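PDB 3LE2: serpin-ZX from Arabidopsis thaliana, which inhibits metacaspase-9 through cleavage of its reactive centre loop and covalent binding, and limits the protease RD21A, restraining programmed cell death. Local coordinates for residues 292-296 and 297-301; 76-79 and 80-84. One frame throughout, in Å; residues are numbered along the deposited sequence. Where two conformers were deposited one is given.

Contact 1 (292-296 and 297-301); sequences NVLKG and LGLTS
Gly298 N and Leu299 N fold back over the last turn of the helix, bonding to Lys295 O at 2.8 Å and to Leu294 O at 3.0 Å respectively, the nested pair of a Schellman motif. Gly298 is its C-prime residue: its positive phi, 88°, a conformation glycine takes readily, swings the chain out of the helix. Its N-H reaches Lys295 O from above the carbonyl plane rather than from a lone-pair direction. One residue earlier, Leu297 N keeps the last helical bond, to Val293 O at 3.0 Å, with only a weak second link to Leu294 O. The side chain of Leu297 doubles back along the turn. With CG anti to its own carbonyl carbon (chi1 -65°), it lies near Val293 O and brings CD1 to 4.4 Å from Leu294 CD2. Leu299 meets the same leucine nearer its root, CB to CB at 4.4 Å, so Leu294 meets Leu297 at its tip and Leu299 at its root. On the exposed side, Thr300 CG2 sits 3.7 Å from Lys295 O, while Lys295 CG passes 4.0 Å from Leu299 O. Leu299 itself is the centre of an inverse gamma turn that leads the loop onward. The leucines seat this helix end among its neighbours: Leu297 packs on Leu19 and His22 of helix 5-25, Leu294 on Phe62 of helix 54-63, and both Leu294 and Leu299 on Leu44 of helix 37-49.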
ATOM      1  N   ASN A 292     -13.996  -8.860   2.658  1.00 42.83           N
ATOM      2  CA  ASN A 292     -13.835 -10.309   2.625  1.00 36.45           C
ATOM      3  C   ASN A 292     -12.448 -10.845   2.999  1.00 42.86           C
ATOM      4  O   ASN A 292     -12.357 -11.789   3.781  1.00 42.92           O
ATOM      5  CB  ASN A 292     -14.295 -10.888   1.283  1.00 52.09           C
ATOM      6  CG  ASN A 292     -15.825 -11.009   1.179  1.00 60.80           C
ATOM      7  OD1 ASN A 292     -16.565 -10.768   2.146  1.00 46.46           O
ATOM      8  ND2 ASN A 292     -16.298 -11.389  -0.005  1.00 55.73           N
ATOM      9  N   VAL A 293     -11.367 -10.274   2.466  1.00 40.50           N
ATOM     10  CA  VAL A 293     -10.055 -10.805   2.831  1.00 40.04           C
ATOM     11  C   VAL A 293      -9.798 -10.607   4.310  1.00 31.93           C
ATOM     12  O   VAL A 293      -9.156 -11.443   4.934  1.00 35.23           O
ATOM     13  CB  VAL A 293      -8.850 -10.202   2.060  1.00 41.29           C
ATOM     14  CG1 VAL A 293      -8.999 -10.406   0.577  1.00 50.91           C
ATOM     15  CG2 VAL A 293      -8.658  -8.748   2.414  1.00 36.37           C
ATOM     16  N   LEU A 294     -10.290  -9.501   4.864  1.00 31.86           N
ATOM     17  CA  LEU A 294     -10.096  -9.232   6.280  1.00 30.09           C
ATOM     18  C   LEU A 294     -10.829 -10.264   7.132  1.00 41.69           C
ATOM     19  O   LEU A 294     -10.254 -10.795   8.078  1.00 39.48           O
ATOM     20  CB  LEU A 294     -10.521  -7.820   6.647  1.00 27.88           C
ATOM     21  CG  LEU A 294      -9.549  -6.718   6.232  1.00 30.96           C
ATOM     22  CD1 LEU A 294     -10.237  -5.377   6.390  1.00 32.67           C
ATOM     23  CD2 LEU A 294      -8.253  -6.766   7.041  1.00 28.11           C
ATOM     24  N   LYS A 295     -12.087 -10.553   6.793  1.00 39.34           N
ATOM     25  CA  LYS A 295     -12.816 -11.642   7.442  1.00 39.42           C
ATOM     26  C   LYS A 295     -12.006 -12.933   7.374  1.00 39.01           C
ATOM     27  O   LYS A 295     -11.929 -13.691   8.343  1.00 39.54           O
ATOM     28  CB  LYS A 295     -14.198 -11.829   6.807  1.00 38.82           C
ATOM     29  CG  LYS A 295     -15.222 -10.850   7.342  1.00 38.87           C
ATOM     30  CD  LYS A 295     -16.343 -10.589   6.368  1.00 44.13           C
ATOM     31  CE  LYS A 295     -17.187 -11.806   6.143  1.00 43.35           C
ATOM     32  NZ  LYS A 295     -18.378 -11.421   5.333  1.00 60.19           N
ATOM     33  N   GLY A 296     -11.384 -13.160   6.223  1.00 34.63           N
ATOM     34  CA  GLY A 296     -10.510 -14.303   6.031  1.00 39.31           C
ATOM     35  C   GLY A 296      -9.369 -14.380   7.027  1.00 38.33           C
ATOM     36  O   GLY A 296      -9.020 -15.466   7.476  1.00 46.60           O
ATOM     37  N   LEU A 297      -8.776 -13.235   7.365  1.00 37.18           N
ATOM     38  CA  LEU A 297      -7.708 -13.184   8.373  1.00 38.98           C
ATOM     39  C   LEU A 297      -8.268 -13.192   9.785  1.00 43.40           C
ATOM     40  O   LEU A 297      -7.541 -12.937  10.747  1.00 42.60           O
ATOM     41  CB  LEU A 297      -6.846 -11.932   8.196  1.00 37.62           C
ATOM     42  CG  LEU A 297      -6.056 -11.865   6.894  1.00 46.34           C
ATOM     43  CD1 LEU A 297      -5.845 -10.428   6.466  1.00 40.32           C
ATOM     44  CD2 LEU A 297      -4.739 -12.596   7.067  1.00 46.20           C
ATOM     45  N   GLY A 298      -9.568 -13.446   9.905  1.00 39.13           N
ATOM     46  CA  GLY A 298     -10.208 -13.529  11.203  1.00 41.14           C
ATOM     47  C   GLY A 298     -10.721 -12.224  11.786  1.00 43.48           C
ATOM     48  O   GLY A 298     -11.227 -12.212  12.911  1.00 36.43           O
ATOM     49  N   LEU A 299     -10.599 -11.125  11.041  1.00 46.29           N
ATOM     50  CA  LEU A 299     -11.140  -9.846  11.499  1.00 38.43           C
ATOM     51  C   LEU A 299     -12.586  -9.773  11.062  1.00 37.25           C
ATOM     52  O   LEU A 299     -12.929  -9.054  10.127  1.00 33.22           O
ATOM     53  CB  LEU A 299     -10.335  -8.651  10.968  1.00 40.10           C
ATOM     54  CG  LEU A 299     -10.645  -7.308  11.647  1.00 43.81           C
ATOM     55  CD1 LEU A 299     -10.619  -7.443  13.161  1.00 40.05           C
ATOM     56  CD2 LEU A 299      -9.694  -6.214  11.198  1.00 37.81           C
ATOM     57  N   THR A 300     -13.422 -10.535  11.764  1.00 41.32           N
ATOM     58  CA  THR A 300     -14.812 -10.776  11.384  1.00 38.98           C
ATOM     59  C   THR A 300     -15.797  -9.833  12.060  1.00 34.29           C
ATOM     60  O   THR A 300     -16.849  -9.543  11.503  1.00 37.07           O
ATOM     61  CB  THR A 300     -15.221 -12.216  11.753  1.00 41.30           C
ATOM     62  OG1 THR A 300     -14.608 -12.580  13.003  1.00 34.96           O
ATOM     63  CG2 THR A 300     -14.783 -13.197  10.676  1.00 38.09           C
ATOM     64  N   SER A 301     -15.465  -9.365  13.261  1.00 39.04           N
ATOM     65  CA  SER A 301     -16.449  -8.644  14.080  1.00 41.79           C
ATOM     66  C   SER A 301     -16.981  -7.325  13.492  1.00 40.65           C
ATOM     67  O   SER A 301     -18.169  -7.022  13.627  1.00 39.98           O
ATOM     68  CB  SER A 301     -15.952  -8.429  15.515  1.00 39.22           C
ATOM     69  OG  SER A 301     -14.962  -7.418  15.577  1.00 53.20           O
TER

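Contact 2 (76-79 and 80-84); sequences SEIV and SAVLA
Val79 and Leu83, one helical turn apart, lie side by side and point the same way, with Val79 CG1 3.8 Å from Leu83 CD1. The valine holds CG1 anti to its backbone N (chi1 -178°), which sets that methyl beside its own carbonyl carbon and on the side of the next turn. Leu83 covers the intervening oxygen as well: its CG lies 3.3 Å from Val79 O, the acceptor of Leu83 N at 2.7 Å. A second, looser pair runs along another side of the helix, where Ile78 CG2 and Val82 CG2 are 4.4 Å apart. Here the valine methyl leans more on the backbone than on the isoleucine, as Val82 CG2 stands 3.3 Å from Ile78 O. That oxygen takes the N-H of Val82 at 3.0 Å, nearly end-on to the carbonyl. Ala81 CB also lies against Ile78 O, at 3.5 Å. The helix widens into a pi-type turn at 76-79, where Ser76 O meets Ser80 only through CB, at 4.0 Å; the regular i to i+4 bonds across the contact start at Ile78 O. Thr379 touches both Ile78 and Val82, and Val381 adds to the cover on Val82. In the last turn of helix 68-83, then, the peptide oxygens of Ile78 and Val79 are used by backbone N-H groups, so the side chains of Val79, Val82 and Leu83, all buried, can present hydrocarbon to the surrounding fold.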
ATOM      1  N   SER A  76      -2.652  10.331  13.369  1.00 43.64           N
ATOM      2  CA  SER A  76      -2.481  11.769  13.153  1.00 50.19           C
ATOM      3  C   SER A  76      -1.041  12.253  13.275  1.00 46.51           C
ATOM      4  O   SER A  76      -0.639  13.210  12.607  1.00 48.08           O
ATOM      5  CB  SER A  76      -3.379  12.569  14.096  1.00 49.53           C
ATOM      6  OG  SER A  76      -3.130  12.215  15.442  1.00 56.14           O
ATOM      7  N   GLU A  77      -0.266  11.604  14.137  1.00 46.52           N
ATOM      8  CA  GLU A  77       1.106  12.037  14.377  1.00 45.37           C
ATOM      9  C   GLU A  77       2.064  11.431  13.356  1.00 46.91           C
ATOM     10  O   GLU A  77       2.967  12.107  12.863  1.00 40.62           O
ATOM     11  CB  GLU A  77       1.561  11.672  15.795  1.00 49.34           C
ATOM     12  CG  GLU A  77       0.630  12.130  16.911  1.00 49.92           C
ATOM     13  CD  GLU A  77       0.167  13.563  16.729  1.00 63.67           C
ATOM     14  OE1 GLU A  77       1.025  14.471  16.730  1.00 60.74           O
ATOM     15  OE2 GLU A  77      -1.056  13.783  16.575  1.00 60.34           O
ATOM     16  N   ILE A  78       1.868  10.154  13.043  1.00 41.99           N
ATOM     17  CA  ILE A  78       2.802   9.436  12.180  1.00 38.44           C
ATOM     18  C   ILE A  78       2.266   9.171  10.769  1.00 36.82           C
ATOM     19  O   ILE A  78       2.836   9.646   9.790  1.00 38.01           O
ATOM     20  CB  ILE A  78       3.287   8.115  12.835  1.00 35.72           C
ATOM     21  CG1 ILE A  78       3.829   8.387  14.246  1.00 42.07           C
ATOM     22  CG2 ILE A  78       4.357   7.456  11.974  1.00 28.68           C
ATOM     23  CD1 ILE A  78       5.049   9.326  14.286  1.00 35.92           C
ATOM     24  N   VAL A  79       1.168   8.428  10.656  1.00 39.10           N
ATOM     25  CA  VAL A  79       0.686   8.018   9.333  1.00 40.36           C
ATOM     26  C   VAL A  79       0.346   9.195   8.404  1.00 36.08           C
ATOM     27  O   VAL A  79       0.735   9.202   7.240  1.00 36.02           O
ATOM     28  CB  VAL A  79      -0.498   7.026   9.424  1.00 46.85           C
ATOM     29  CG1 VAL A  79      -0.925   6.594   8.036  1.00 39.06           C
ATOM     30  CG2 VAL A  79      -0.101   5.816  10.243  1.00 36.80           C
ATOM     31  N   SER A  80      -0.377  10.186   8.912  0.69 39.01           N
ATOM     32  CA  SER A  80      -0.714  11.345   8.091  0.69 40.31           C
ATOM     33  C   SER A  80       0.530  12.102   7.630  0.69 39.75           C
ATOM     34  O   SER A  80       0.574  12.611   6.515  0.69 43.98           O
ATOM     35  CB  SER A  80      -1.675  12.286   8.816  0.69 42.04           C
ATOM     36  OG  SER A  80      -2.958  11.694   8.934  0.69 45.21           O
ATOM     37  N   ALA A  81       1.544  12.180   8.482  1.00 36.87           N
ATOM     38  CA  ALA A  81       2.774  12.860   8.090  1.00 38.28           C
ATOM     39  C   ALA A  81       3.452  12.064   6.981  1.00 34.66           C
ATOM     40  O   ALA A  81       4.116  12.625   6.107  1.00 34.41           O
ATOM     41  CB  ALA A  81       3.725  13.036   9.285  1.00 30.08           C
ATOM     42  N   VAL A  82       3.293  10.747   7.036  1.00 34.19           N
ATOM     43  CA  VAL A  82       3.891   9.862   6.048  1.00 30.36           C
ATOM     44  C   VAL A  82       3.083   9.932   4.748  1.00 34.01           C
ATOM     45  O   VAL A  82       3.634   9.847   3.657  1.00 31.89           O
ATOM     46  CB  VAL A  82       3.941   8.413   6.562  1.00 24.69           C
ATOM     47  CG1 VAL A  82       4.266   7.431   5.415  1.00 26.81           C
ATOM     48  CG2 VAL A  82       4.958   8.289   7.696  1.00 30.80           C
ATOM     49  N   LEU A  83       1.775  10.115   4.879  1.00 33.24           N
ATOM     50  CA  LEU A  83       0.881  10.113   3.730  1.00 36.66           C
ATOM     51  C   LEU A  83       0.703  11.496   3.111  1.00 36.61           C
ATOM     52  O   LEU A  83       0.074  11.624   2.076  1.00 32.54           O
ATOM     53  CB  LEU A  83      -0.480   9.533   4.110  1.00 31.75           C
ATOM     54  CG  LEU A  83      -0.468   8.031   4.382  1.00 33.89           C
ATOM     55  CD1 LEU A  83      -1.873   7.479   4.452  1.00 20.27           C
ATOM     56  CD2 LEU A  83       0.357   7.310   3.313  1.00 32.57           C
ATOM     57  N   ALA A  84       1.266  12.517   3.751  1.00 37.50           N
ATOM     58  CA  ALA A  84       1.177  13.888   3.267  1.00 35.36           C
ATOM     59  C   ALA A  84       1.853  14.021   1.915  1.00 30.92           C
ATOM     60  O   ALA A  84       2.810  13.315   1.627  1.00 36.22           O
ATOM     61  CB  ALA A  84       1.825  14.850   4.275  1.00 35.53           C
TER

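Overall arrangement
Both contacts are turns at the C-terminal ends of helices in the serpin body: contact 2 closes helix 68-83, and contact 1, much later in the chain, closes helix 291-296. Their centres are 26 Å apart and their nearest atoms about 15 Å, so neither touches the other. Contact 1 lies further from the middle of the molecule, about 18 Å from centre to centre against about 14 Å for contact 2. Helix 291-296 ends in a Schellman cap, whereas helix 68-83 gives way directly to Ala84, whose carbonyl oxygen bonds to Arg234. Both lie away from the reactive bond Arg353-Gly354 that target proteases cleave.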